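PDB 6IWF: ferric iron-binding protein HitA from Pseudomonas aeruginosa PAO1, which binds ferric iron as a bacterial solute-binding protein and is probably involved in gallium internalization. Local coordinates for residues A[79-84]-A[244-249]; A[252-257]-A[265-270]. All blocks are in the same frame, centred on the assembly; numbering follows the deposited sequence.

How the contacts relate
Contacts 1 and 2 follow one another in series along the chain, through helices 238-248 and 251-258, and their centres lie about 11 Å apart on the same side of the chain's centre. They touch directly. Leu-84 O of contact 1 stands 2.9 Å from Lys-268 N of contact 2, a probable hydrogen bond, and the guanidinium of Arg-267 probably bonds through NH1 to Leu-249 O, also at 2.9 Å. The loop 265-270 thus ties both segments of contact 1 to helix 251-258. Contact 1 lies away from the iron ligands; in contact 2 the side chain of Pro-265 comes to about 11 Å from that of Tyr-196, an iron ligand, with no metal bound here.

Contact 1: residues A[79-84]-A[244-249]; sequences PETLAL and FVAFML
Thr-81 and Ala-246 mark the closest backbone approach, CA to CA 5.3 Å, where the short helix 79-82 meets the last turns of helix 238-248, and from there the chains diverge to 6.8 Å between the CA atoms of Leu-84 and Leu-249. Small groups occupy the near end. Thr-81 turns its CB toward the other helix and faces Ala-246 with both branches: OG1 rests 3.6 Å from Ala-246 CB, while CG2 lies 4.2 Å from Val-245 CG1. The first torsion (chi1 -58°) sets OG1 beside the backbone N and CG2 anti to it, which brings the methyl within reach of Val-245 as well as Ala-246.

Larger residues fill the wider end. Leu-84 uses one branch, with CD1 lying 3.7 Å from Leu-249 CB; the two leucine side chains cross obliquely. The same methyl approaches the backbone of the partner helix, 4.1 Å from Ala-246 O. That carbonyl accepts the backbone N-H of Leu-249 at an N-to-O distance of 3.1 Å. Leu-249 CD1 lies 4.4 Å from Thr-81 CG2, joining the two ends of the interface. Ile-97 of strand 97-108 touches Thr-81, Val-245 and Leu-249, so both helices pack on one strand of the sheet.

No hydrogen bond crosses between these segments, and 223 Å² is buried, summed over both sides. Cohesion here therefore rests on van der Waals and hydrophobic contact; even for the threonine hydroxyl, the nearest atom in the other segment is a methyl.

Contact 2: residues A[252-257]-A[265-270]; sequences EGQKAI and PMRKGM
Pro-265 begins the contact, its CB 3.1 Å from Gln-254 OE1, the side-chain oxygen that helix 251-258 sends toward the loop. At Met-266 the backbone N gives this oxygen a weak, bent bond (N-H...O 121°). The next N-H, of Arg-267, makes the straighter one, 3.1 Å from N to OE1 at 168°, with the donor 53° out of the carbonyl plane. A bend at chi2 turns the glutamine CD and its amide, while CG packs 3.8 Å from Arg-267 CB. Its NE2 bonds to Met-248 O and Ile-99 O, so both ends of the amide are engaged, which would fix its rotation. A type II beta turn runs from Arg-267 to Met-270, with Gly-269 at positive phi, and returns the chain to the helix. There Met-270 places SD 3.6 Å from Gln-254 CB, while its CE presses tightly on Lys-255 CG at 3.5 Å.

One glutamine oxygen thus takes two successive loop N-H groups, the first weakly, just as the type II turn begins. In this periplasmic-binding-protein fold it fastens the loop after strand 264-265 to helix 251-258, and Ile-99 extends the link to strand 97-108.

Contact 1: residues A[79-84]-A[244-249]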
ATOM      1  N   PRO A  79       0.634  23.955  -5.182  1.00 17.29           N
ATOM      2  CA  PRO A  79       1.516  23.531  -6.281  1.00 19.63           C
ATOM      3  C   PRO A  79       2.931  23.220  -5.835  1.00 15.23           C
ATOM      4  O   PRO A  79       3.565  22.326  -6.414  1.00 17.37           O
ATOM      5  CB  PRO A  79       1.474  24.729  -7.245  1.00 24.95           C
ATOM      6  CG  PRO A  79       0.939  25.876  -6.431  1.00 24.53           C
ATOM      7  CD  PRO A  79       0.011  25.265  -5.441  1.00 24.40           C
ATOM      8  N   GLU A  80       3.445  23.922  -4.821  1.00 16.15           N
ATOM      9  CA  GLU A  80       4.756  23.580  -4.276  1.00 18.13           C
ATOM     10  C   GLU A  80       4.783  22.142  -3.770  1.00 20.78           C
ATOM     11  O   GLU A  80       5.785  21.436  -3.932  1.00 16.71           O
ATOM     12  CB  GLU A  80       5.130  24.538  -3.147  1.00 21.43           C
ATOM     13  CG  GLU A  80       5.315  25.979  -3.585  1.00 21.13           C
ATOM     14  CD  GLU A  80       4.028  26.799  -3.519  1.00 28.38           C
ATOM     15  OE1 GLU A  80       4.130  28.046  -3.538  1.00 32.81           O
ATOM     16  OE2 GLU A  80       2.920  26.215  -3.459  1.00 21.46           O
ATOM     17  N   THR A  81       3.688  21.692  -3.151  1.00 14.24           N
ATOM     18  CA  THR A  81       3.612  20.303  -2.700  1.00 14.90           C
ATOM     19  C   THR A  81       3.566  19.336  -3.877  1.00 11.10           C
ATOM     20  O   THR A  81       4.281  18.322  -3.888  1.00 11.55           O
ATOM     21  CB  THR A  81       2.387  20.119  -1.804  1.00 13.13           C
ATOM     22  OG1 THR A  81       2.490  21.022  -0.702  1.00 12.15           O
ATOM     23  CG2 THR A  81       2.323  18.687  -1.269  1.00 11.46           C
ATOM     24  N   LEU A  82       2.728  19.629  -4.880  1.00 13.00           N
ATOM     25  CA  LEU A  82       2.617  18.734  -6.031  1.00 12.39           C
ATOM     26  C   LEU A  82       3.940  18.612  -6.775  1.00 16.71           C
ATOM     27  O   LEU A  82       4.231  17.561  -7.363  1.00 12.17           O
ATOM     28  CB  LEU A  82       1.527  19.224  -6.978  1.00 13.77           C
ATOM     29  CG  LEU A  82       0.118  19.119  -6.391  1.00 13.05           C
ATOM     30  CD1 LEU A  82      -0.841  19.978  -7.155  1.00 15.62           C
ATOM     31  CD2 LEU A  82      -0.352  17.655  -6.369  1.00 14.13           C
ATOM     32  N   ALA A  83       4.755  19.665  -6.751  1.00 13.03           N
ATOM     33  CA  ALA A  83       6.031  19.631  -7.450  1.00 15.15           C
ATOM     34  C   ALA A  83       7.034  18.685  -6.799  1.00 17.38           C
ATOM     35  O   ALA A  83       8.080  18.405  -7.400  1.00 15.96           O
ATOM     36  CB  ALA A  83       6.611  21.047  -7.527  1.00 16.43           C
ATOM     37  N   LEU A  84       6.748  18.178  -5.599  1.00 13.30           N
ATOM     38  CA  LEU A  84       7.696  17.311  -4.915  1.00 14.14           C
ATOM     39  C   LEU A  84       7.670  15.869  -5.415  1.00 12.94           C
ATOM     40  O   LEU A  84       8.570  15.104  -5.052  1.00 12.58           O
ATOM     41  CB  LEU A  84       7.435  17.345  -3.408  1.00 13.33           C
ATOM     42  CG  LEU A  84       7.651  18.704  -2.710  1.00 14.78           C
ATOM     43  CD1 LEU A  84       7.158  18.646  -1.281  1.00 17.29           C
ATOM     44  CD2 LEU A  84       9.119  19.131  -2.752  1.00 16.32           C
ATOM     45  N   PHE A 244       1.362  20.250   6.804  1.00  9.31           N
ATOM     46  CA  PHE A 244       1.619  18.881   7.232  1.00  8.52           C
ATOM     47  C   PHE A 244       1.892  17.964   6.043  1.00 10.58           C
ATOM     48  O   PHE A 244       2.852  17.184   6.060  1.00  8.86           O
ATOM     49  CB  PHE A 244       0.445  18.358   8.058  1.00  7.77           C
ATOM     50  CG  PHE A 244       0.685  17.002   8.626  1.00 10.35           C
ATOM     51  CD1 PHE A 244       0.382  15.852   7.890  1.00 11.44           C
ATOM     52  CD2 PHE A 244       1.261  16.858   9.880  1.00 11.97           C
ATOM     53  CE1 PHE A 244       0.636  14.589   8.412  1.00  8.53           C
ATOM     54  CE2 PHE A 244       1.510  15.599  10.406  1.00 15.81           C
ATOM     55  CZ  PHE A 244       1.190  14.465   9.674  1.00 13.02           C
ATOM     56  N   VAL A 245       1.046  18.024   5.010  1.00  8.86           N
ATOM     57  CA  VAL A 245       1.241  17.132   3.865  1.00  6.85           C
ATOM     58  C   VAL A 245       2.543  17.472   3.149  1.00  8.66           C
ATOM     59  O   VAL A 245       3.296  16.580   2.744  1.00  8.54           O
ATOM     60  CB  VAL A 245       0.035  17.175   2.908  1.00  6.52           C
ATOM     61  CG1 VAL A 245       0.341  16.374   1.658  1.00  7.53           C
ATOM     62  CG2 VAL A 245      -1.182  16.577   3.589  1.00  5.48           C
ATOM     63  N   ALA A 246       2.859  18.765   3.040  1.00  9.97           N
ATOM     64  CA  ALA A 246       4.147  19.158   2.478  1.00  9.80           C
ATOM     65  C   ALA A 246       5.305  18.593   3.297  1.00  9.81           C
ATOM     66  O   ALA A 246       6.317  18.152   2.735  1.00 12.64           O
ATOM     67  CB  ALA A 246       4.226  20.683   2.388  1.00 12.47           C
ATOM     68  N   PHE A 247       5.171  18.579   4.624  1.00  9.44           N
ATOM     69  CA  PHE A 247       6.247  18.061   5.461  1.00 11.29           C
ATOM     70  C   PHE A 247       6.405  16.552   5.291  1.00 12.76           C
ATOM     71  O   PHE A 247       7.520  16.028   5.414  1.00 11.74           O
ATOM     72  CB  PHE A 247       5.998  18.445   6.922  1.00 15.48           C
ATOM     73  CG  PHE A 247       7.016  17.910   7.873  1.00 15.82           C
ATOM     74  CD1 PHE A 247       8.240  18.543   8.023  1.00 17.82           C
ATOM     75  CD2 PHE A 247       6.753  16.772   8.619  1.00 11.73           C
ATOM     76  CE1 PHE A 247       9.185  18.042   8.893  1.00 19.01           C
ATOM     77  CE2 PHE A 247       7.694  16.271   9.496  1.00 19.26           C
ATOM     78  CZ  PHE A 247       8.914  16.919   9.635  1.00 21.04           C
ATOM     79  N   MET A 248       5.323  15.845   4.959  1.00 11.34           N
ATOM     80  CA  MET A 248       5.444  14.410   4.718  1.00  7.54           C
ATOM     81  C   MET A 248       6.369  14.117   3.548  1.00 10.42           C
ATOM     82  O   MET A 248       6.947  13.028   3.480  1.00 12.18           O
ATOM     83  CB  MET A 248       4.064  13.799   4.463  1.00  7.23           C
ATOM     84  CG  MET A 248       3.088  13.991   5.609  1.00 10.25           C
ATOM     85  SD  MET A 248       1.503  13.233   5.172  1.00  9.00           S
ATOM     86  CE  MET A 248       1.925  11.503   5.430  1.00 11.02           C
ATOM     87  N   LEU A 249       6.499  15.059   2.615  1.00 10.66           N
ATOM     88  CA  LEU A 249       7.329  14.913   1.428  1.00  8.78           C
ATOM     89  C   LEU A 249       8.613  15.729   1.516  1.00 13.70           C
ATOM     90  O   LEU A 249       9.345  15.821   0.524  1.00 14.51           O
ATOM     91  CB  LEU A 249       6.550  15.315   0.182  1.00 11.94           C
ATOM     92  CG  LEU A 249       5.536  14.241  -0.189  1.00 12.79           C
ATOM     93  CD1 LEU A 249       4.446  14.856  -1.039  1.00 11.84           C
ATOM     94  CD2 LEU A 249       6.237  13.095  -0.917  1.00  9.48           C
TER

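Contact 2: residues A[252-257]-A[265-270]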
ATOM      1  N   GLU A 252      13.153  15.469   5.645  1.00 15.67           N
ATOM      2  CA  GLU A 252      13.024  15.024   7.026  1.00 17.23           C
ATOM      3  C   GLU A 252      11.784  14.153   7.225  1.00 16.10           C
ATOM      4  O   GLU A 252      11.834  13.148   7.944  1.00 15.04           O
ATOM      5  CB  GLU A 252      12.985  16.239   7.952  1.00 20.80           C
ATOM      6  CG  GLU A 252      12.774  15.909   9.409  1.00 26.65           C
ATOM      7  CD  GLU A 252      12.622  17.157  10.271  1.00 29.15           C
ATOM      8  OE1 GLU A 252      12.805  18.274   9.740  1.00 37.36           O
ATOM      9  OE2 GLU A 252      12.315  17.015  11.471  1.00 32.67           O
ATOM     10  N   GLY A 253      10.661  14.531   6.614  1.00 15.13           N
ATOM     11  CA  GLY A 253       9.446  13.743   6.775  1.00 12.43           C
ATOM     12  C   GLY A 253       9.555  12.378   6.118  1.00 11.09           C
ATOM     13  O   GLY A 253       9.205  11.357   6.714  1.00 11.40           O
ATOM     14  N   GLN A 254      10.054  12.341   4.885  1.00 12.05           N
ATOM     15  CA  GLN A 254      10.253  11.055   4.219  1.00 10.04           C
ATOM     16  C   GLN A 254      11.158  10.146   5.043  1.00 15.22           C
ATOM     17  O   GLN A 254      10.910   8.939   5.155  1.00 11.82           O
ATOM     18  CB  GLN A 254      10.828  11.271   2.826  1.00  8.80           C
ATOM     19  CG  GLN A 254       9.880  11.993   1.879  1.00  8.95           C
ATOM     20  CD  GLN A 254       8.964  11.034   1.154  1.00 11.99           C
ATOM     21  OE1 GLN A 254       9.351  10.439   0.151  1.00 11.84           O
ATOM     22  NE2 GLN A 254       7.737  10.886   1.648  1.00  9.24           N
ATOM     23  N   LYS A 255      12.209  10.706   5.647  1.00 14.52           N
ATOM     24  CA  LYS A 255      13.098   9.864   6.441  1.00 14.30           C
ATOM     25  C   LYS A 255      12.388   9.322   7.675  1.00 12.56           C
ATOM     26  O   LYS A 255      12.547   8.146   8.016  1.00 11.96           O
ATOM     27  CB  LYS A 255      14.359  10.642   6.820  1.00 18.87           C
ATOM     28  CG  LYS A 255      15.254  10.926   5.630  1.00 25.39           C
ATOM     29  CD  LYS A 255      16.709  11.139   6.025  1.00 36.21           C
ATOM     30  CE  LYS A 255      17.637  10.756   4.881  1.00 40.23           C
ATOM     31  NZ  LYS A 255      17.606   9.285   4.624  1.00 38.49           N
ATOM     32  N   ALA A 256      11.569  10.149   8.335  1.00 11.07           N
ATOM     33  CA  ALA A 256      10.795   9.668   9.476  1.00 11.64           C
ATOM     34  C   ALA A 256       9.863   8.536   9.068  1.00 10.38           C
ATOM     35  O   ALA A 256       9.749   7.521   9.767  1.00 11.69           O
ATOM     36  CB  ALA A 256       9.995  10.820  10.089  1.00 15.68           C
ATOM     37  N   ILE A 257       9.183   8.696   7.930  1.00 10.01           N
ATOM     38  CA  ILE A 257       8.264   7.665   7.459  1.00  9.22           C
ATOM     39  C   ILE A 257       9.025   6.390   7.112  1.00 11.01           C
ATOM     40  O   ILE A 257       8.640   5.288   7.521  1.00 11.20           O
ATOM     41  CB  ILE A 257       7.452   8.195   6.264  1.00  9.73           C
ATOM     42  CG1 ILE A 257       6.452   9.263   6.742  1.00 11.74           C
ATOM     43  CG2 ILE A 257       6.733   7.069   5.545  1.00 11.52           C
ATOM     44  CD1 ILE A 257       5.874  10.097   5.617  1.00 12.66           C
ATOM     45  N   PRO A 265      10.561   6.032  -1.347  1.00  6.97           N
ATOM     46  CA  PRO A 265      10.076   7.408  -1.182  1.00  7.44           C
ATOM     47  C   PRO A 265       9.514   7.975  -2.478  1.00  9.43           C
ATOM     48  O   PRO A 265       9.988   7.672  -3.580  1.00  9.56           O
ATOM     49  CB  PRO A 265      11.331   8.176  -0.742  1.00  8.50           C
ATOM     50  CG  PRO A 265      12.469   7.368  -1.279  1.00 12.97           C
ATOM     51  CD  PRO A 265      12.022   5.924  -1.222  1.00  6.99           C
ATOM     52  N   MET A 266       8.490   8.826  -2.341  1.00  7.00           N
ATOM     53  CA  MET A 266       7.898   9.460  -3.509  1.00  7.57           C
ATOM     54  C   MET A 266       8.457  10.851  -3.779  1.00  6.75           C
ATOM     55  O   MET A 266       8.259  11.365  -4.881  1.00 10.01           O
ATOM     56  CB  MET A 266       6.373   9.535  -3.378  1.00  9.06           C
ATOM     57  CG  MET A 266       5.686   8.150  -3.413  1.00  7.78           C
ATOM     58  SD  MET A 266       5.566   7.423  -5.061  1.00 13.83           S
ATOM     59  CE  MET A 266       7.160   6.634  -5.305  1.00 12.70           C
ATOM     60  N   ARG A 267       9.172  11.433  -2.819  1.00 10.44           N
ATOM     61  CA  ARG A 267       9.870  12.695  -3.028  1.00  8.99           C
ATOM     62  C   ARG A 267      10.916  12.519  -4.116  1.00 15.23           C
ATOM     63  O   ARG A 267      11.780  11.638  -4.019  1.00 13.62           O
ATOM     64  CB  ARG A 267      10.525  13.145  -1.725  1.00  9.26           C
ATOM     65  CG  ARG A 267      11.329  14.433  -1.844  1.00 16.67           C
ATOM     66  CD  ARG A 267      12.087  14.715  -0.560  1.00 19.11           C
ATOM     67  NE  ARG A 267      13.015  15.835  -0.724  1.00 23.19           N
ATOM     68  CZ  ARG A 267      12.656  17.117  -0.754  1.00 28.16           C
ATOM     69  NH1 ARG A 267      11.381  17.461  -0.626  1.00 17.86           N
ATOM     70  NH2 ARG A 267      13.576  18.065  -0.909  1.00 27.26           N
ATOM     71  N   LYS A 268      10.809  13.334  -5.167  1.00 13.49           N
ATOM     72  CA  LYS A 268      11.738  13.248  -6.286  1.00 18.53           C
ATOM     73  C   LYS A 268      13.168  13.436  -5.805  1.00 19.77           C
ATOM     74  O   LYS A 268      13.443  14.279  -4.948  1.00 20.15           O
ATOM     75  CB  LYS A 268      11.399  14.306  -7.331  1.00 18.97           C
ATOM     76  CG  LYS A 268      10.183  13.969  -8.163  1.00 17.96           C
ATOM     77  CD  LYS A 268      10.123  14.816  -9.416  1.00 26.40           C
ATOM     78  CE  LYS A 268       9.271  16.045  -9.208  1.00 23.60           C
ATOM     79  NZ  LYS A 268       8.455  16.353 -10.419  1.00 31.04           N
ATOM     80  N   GLY A 269      14.077  12.627  -6.352  1.00 22.54           N
ATOM     81  CA  GLY A 269      15.489  12.721  -6.039  1.00 24.04           C
ATOM     82  C   GLY A 269      15.909  12.022  -4.770  1.00 28.39           C
ATOM     83  O   GLY A 269      17.094  12.061  -4.419  1.00 27.04           O
ATOM     84  N   MET A 270      14.982  11.388  -4.068  1.00 22.71           N
ATOM     85  CA  MET A 270      15.285  10.655  -2.854  1.00 23.08           C
ATOM     86  C   MET A 270      15.429   9.168  -3.163  1.00 20.96           C
ATOM     87  O   MET A 270      14.646   8.598  -3.931  1.00 23.46           O
ATOM     88  CB  MET A 270      14.188  10.883  -1.818  1.00 22.44           C
ATOM     89  CG  MET A 270      14.534  10.367  -0.459  1.00 32.20           C
ATOM     90  SD  MET A 270      13.767  11.402   0.772  1.00 33.74           S
ATOM     91  CE  MET A 270      14.777  11.006   2.192  1.00 27.50           C
TER